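Local coordinates for EGF family domain-containing protein (Toxoplasma gondii, PDB 4Z80), which binds a peptide of the rhoptry neck protein RON2L1 and probably helps the parasite invade host cells at the moving junction, at residues A[151-156]-A[273-278]. Numbering follows the deposited sequence.
Sequences FAMYAG and NCFRSL
One face of the Phe275 ring is covered by the end of Met153, and Tyr154 meets the ring obliquely near CZ. Met153 CE sits 3.6 Å from the centroid of the Phe275 ring, 15° off the ring normal, a CH-pi contact. Its nearest ring atom is CG, with 3.5 Å between Met153 CE and Phe275 CG. The sulfur lies over the same face, with Met153 SD 4.2 Å from the Phe275 centroid, a Met-aromatic contact. The Met153 chain starts with CG anti to the backbone N (chi1 -174°) and bends at chi2 (53°), which lays SD and CE over the ring. Leu278 touches the chain further back, with its CD1 3.8 Å from Met153 CG. The Tyr154 ring offers its edge: Tyr154 CE2 is 4.1 Å from Phe275 CZ. The Tyr154 hydroxyl is hydrogen-bonded to the backbone N of Ala123. The sequence neighbours of Phe275 are tied elsewhere: Cys274 by a disulfide to Cys72, Arg276 by salt bridges to Asp175 and Glu177. The contact joins two loops, one leading to strand 160-161, the other to strand 280-283. All four touching side chains are buried, so the contact rests on dispersion, probably helped by the polarisable sulfur over the pi cloud.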
ATOM      1  N   PHE A 151     -10.523  -4.974  -1.303  1.00 10.30           N
ATOM      2  CA  PHE A 151      -9.316  -4.574  -2.029  1.00 10.03           C
ATOM      3  C   PHE A 151      -8.111  -5.464  -1.756  1.00 11.72           C
ATOM      4  O   PHE A 151      -7.043  -5.233  -2.316  1.00 12.80           O
ATOM      5  CB  PHE A 151      -8.950  -3.133  -1.666  1.00 13.09           C
ATOM      6  CG  PHE A 151      -9.216  -2.142  -2.751  1.00 11.67           C
ATOM      7  CD1 PHE A 151     -10.470  -2.042  -3.320  1.00 12.05           C
ATOM      8  CD2 PHE A 151      -8.217  -1.283  -3.173  1.00 13.26           C
ATOM      9  CE1 PHE A 151     -10.722  -1.118  -4.311  1.00 14.21           C
ATOM     10  CE2 PHE A 151      -8.465  -0.350  -4.157  1.00 14.35           C
ATOM     11  CZ  PHE A 151      -9.717  -0.270  -4.725  1.00 12.51           C
ATOM     12  N   ALA A 152      -8.261  -6.474  -0.901  1.00 10.78           N
ATOM     13  CA  ALA A 152      -7.105  -7.265  -0.491  1.00 11.72           C
ATOM     14  C   ALA A 152      -6.711  -8.286  -1.544  1.00 11.94           C
ATOM     15  O   ALA A 152      -7.552  -8.920  -2.161  1.00 11.24           O
ATOM     16  CB  ALA A 152      -7.384  -7.967   0.824  1.00 13.32           C
ATOM     17  N   MET A 153      -5.409  -8.455  -1.733  1.00 11.03           N
ATOM     18  CA  MET A 153      -4.918  -9.440  -2.686  1.00 10.43           C
ATOM     19  C   MET A 153      -5.251 -10.849  -2.196  1.00 12.39           C
ATOM     20  O   MET A 153      -5.405 -11.080  -0.996  1.00 12.15           O
ATOM     21  CB  MET A 153      -3.411  -9.272  -2.895  1.00 10.72           C
ATOM     22  CG  MET A 153      -2.814 -10.145  -3.985  1.00 11.10           C
ATOM     23  SD  MET A 153      -3.699  -9.943  -5.541  1.00 12.59           S
ATOM     24  CE  MET A 153      -2.723 -11.013  -6.602  1.00 13.91           C
ATOM     25  N   TYR A 154      -5.365 -11.777  -3.143  1.00 11.29           N
ATOM     26  CA  TYR A 154      -5.570 -13.188  -2.829  1.00 11.86           C
ATOM     27  C   TYR A 154      -4.550 -13.658  -1.809  1.00 10.97           C
ATOM     28  O   TYR A 154      -3.411 -13.194  -1.786  1.00 13.71           O
ATOM     29  CB  TYR A 154      -5.486 -14.033  -4.106  1.00 13.60           C
ATOM     30  CG  TYR A 154      -6.408 -13.542  -5.200  1.00 11.59           C
ATOM     31  CD1 TYR A 154      -7.787 -13.654  -5.073  1.00 13.04           C
ATOM     32  CD2 TYR A 154      -5.901 -12.963  -6.350  1.00 13.13           C
ATOM     33  CE1 TYR A 154      -8.638 -13.197  -6.061  1.00 12.07           C
ATOM     34  CE2 TYR A 154      -6.744 -12.511  -7.353  1.00 14.58           C
ATOM     35  CZ  TYR A 154      -8.110 -12.628  -7.203  1.00 11.74           C
ATOM     36  OH  TYR A 154      -8.955 -12.177  -8.202  1.00 14.07           O
ATOM     37  N   ALA A 155      -4.966 -14.586  -0.954  1.00 13.40           N
ATOM     38  CA  ALA A 155      -4.117 -15.028   0.143  1.00 12.69           C
ATOM     39  C   ALA A 155      -2.840 -15.708  -0.333  1.00 13.71           C
ATOM     40  O   ALA A 155      -1.795 -15.600   0.307  1.00 14.40           O
ATOM     41  CB  ALA A 155      -4.883 -15.969   1.037  1.00 14.33           C
ATOM     42  N   GLY A 156      -2.934 -16.427  -1.438  1.00 13.30           N
ATOM     43  CA  GLY A 156      -1.802 -17.163  -1.959  1.00 13.62           C
ATOM     44  C   GLY A 156      -2.171 -17.832  -3.263  1.00 13.43           C
ATOM     45  O   GLY A 156      -3.310 -17.728  -3.731  1.00 15.18           O
ATOM     46  N   ASN A 273      -5.591 -10.025 -15.595  1.00 16.37           N
ATOM     47  CA  ASN A 273      -4.958  -9.079 -14.680  1.00 15.38           C
ATOM     48  C   ASN A 273      -3.493  -9.415 -14.459  1.00 16.30           C
ATOM     49  O   ASN A 273      -3.136 -10.570 -14.225  1.00 17.03           O
ATOM     50  CB  ASN A 273      -5.691  -9.045 -13.337  1.00 17.35           C
ATOM     51  CG  ASN A 273      -6.900  -8.132 -13.355  1.00 20.86           C
ATOM     52  OD1 ASN A 273      -6.803  -6.929 -13.088  1.00 27.42           O
ATOM     53  ND2 ASN A 273      -8.044  -8.697 -13.670  1.00 23.15           N
ATOM     54  N   CYS A 274      -2.657  -8.389 -14.562  1.00 14.12           N
ATOM     55  CA  CYS A 274      -1.228  -8.495 -14.321  1.00 14.71           C
ATOM     56  C   CYS A 274      -0.940  -7.804 -12.998  1.00 16.84           C
ATOM     57  O   CYS A 274      -1.111  -6.591 -12.886  1.00 16.25           O
ATOM     58  CB  CYS A 274      -0.435  -7.853 -15.460  1.00 15.20           C
ATOM     59  SG  CYS A 274       1.245  -8.490 -15.683  1.00 18.12           S
ATOM     60  N   PHE A 275      -0.519  -8.583 -12.006  1.00 11.41           N
ATOM     61  CA  PHE A 275      -0.297  -8.092 -10.649  1.00 14.47           C
ATOM     62  C   PHE A 275       1.182  -7.813 -10.423  1.00 14.97           C
ATOM     63  O   PHE A 275       2.005  -8.727 -10.443  1.00 13.76           O
ATOM     64  CB  PHE A 275      -0.805  -9.107  -9.614  1.00 13.48           C
ATOM     65  CG  PHE A 275      -2.290  -9.346  -9.675  1.00 12.34           C
ATOM     66  CD1 PHE A 275      -3.170  -8.462  -9.070  1.00 14.50           C
ATOM     67  CD2 PHE A 275      -2.808 -10.441 -10.345  1.00 12.99           C
ATOM     68  CE1 PHE A 275      -4.536  -8.672  -9.120  1.00 13.28           C
ATOM     69  CE2 PHE A 275      -4.172 -10.651 -10.405  1.00 16.87           C
ATOM     70  CZ  PHE A 275      -5.038  -9.760  -9.788  1.00 12.16           C
ATOM     71  N   ARG A 276       1.527  -6.549 -10.209  1.00 12.91           N
ATOM     72  CA  ARG A 276       2.912  -6.170  -9.986  1.00 12.88           C
ATOM     73  C   ARG A 276       2.983  -4.911  -9.143  1.00 12.55           C
ATOM     74  O   ARG A 276       2.121  -4.036  -9.243  1.00 13.00           O
ATOM     75  CB  ARG A 276       3.647  -5.949 -11.314  1.00 12.12           C
ATOM     76  CG  ARG A 276       5.105  -5.527 -11.160  1.00 12.15           C
ATOM     77  CD  ARG A 276       5.876  -5.596 -12.467  1.00 14.88           C
ATOM     78  NE  ARG A 276       7.256  -5.154 -12.285  1.00 14.03           N
ATOM     79  CZ  ARG A 276       8.321  -5.948 -12.170  1.00 15.11           C
ATOM     80  NH1 ARG A 276       8.207  -7.272 -12.229  1.00 14.23           N
ATOM     81  NH2 ARG A 276       9.516  -5.400 -11.997  1.00 15.83           N
ATOM     82  N   SER A 277       4.017  -4.834  -8.314  1.00 13.91           N
ATOM     83  CA  SER A 277       4.284  -3.669  -7.487  1.00 12.73           C
ATOM     84  C   SER A 277       3.056  -3.252  -6.686  1.00 13.21           C
ATOM     85  O   SER A 277       2.693  -2.079  -6.628  1.00 11.26           O
ATOM     86  CB  SER A 277       4.791  -2.517  -8.357  1.00 13.94           C
ATOM     87  OG  SER A 277       5.969  -2.927  -9.033  1.00 15.39           O
ATOM     88  N   LEU A 278       2.441  -4.228  -6.038  1.00 11.59           N
ATOM     89  CA  LEU A 278       1.180  -3.998  -5.352  1.00 10.35           C
ATOM     90  C   LEU A 278       1.365  -3.107  -4.141  1.00 11.57           C
ATOM     91  O   LEU A 278       2.327  -3.263  -3.390  1.00 12.93           O
ATOM     92  CB  LEU A 278       0.555  -5.323  -4.918  1.00 11.76           C
ATOM     93  CG  LEU A 278       0.155  -6.277  -6.044  1.00 12.35           C
ATOM     94  CD1 LEU A 278      -0.446  -7.545  -5.458  1.00 12.86           C
ATOM     95  CD2 LEU A 278      -0.814  -5.632  -7.012  1.00 11.84           C
TER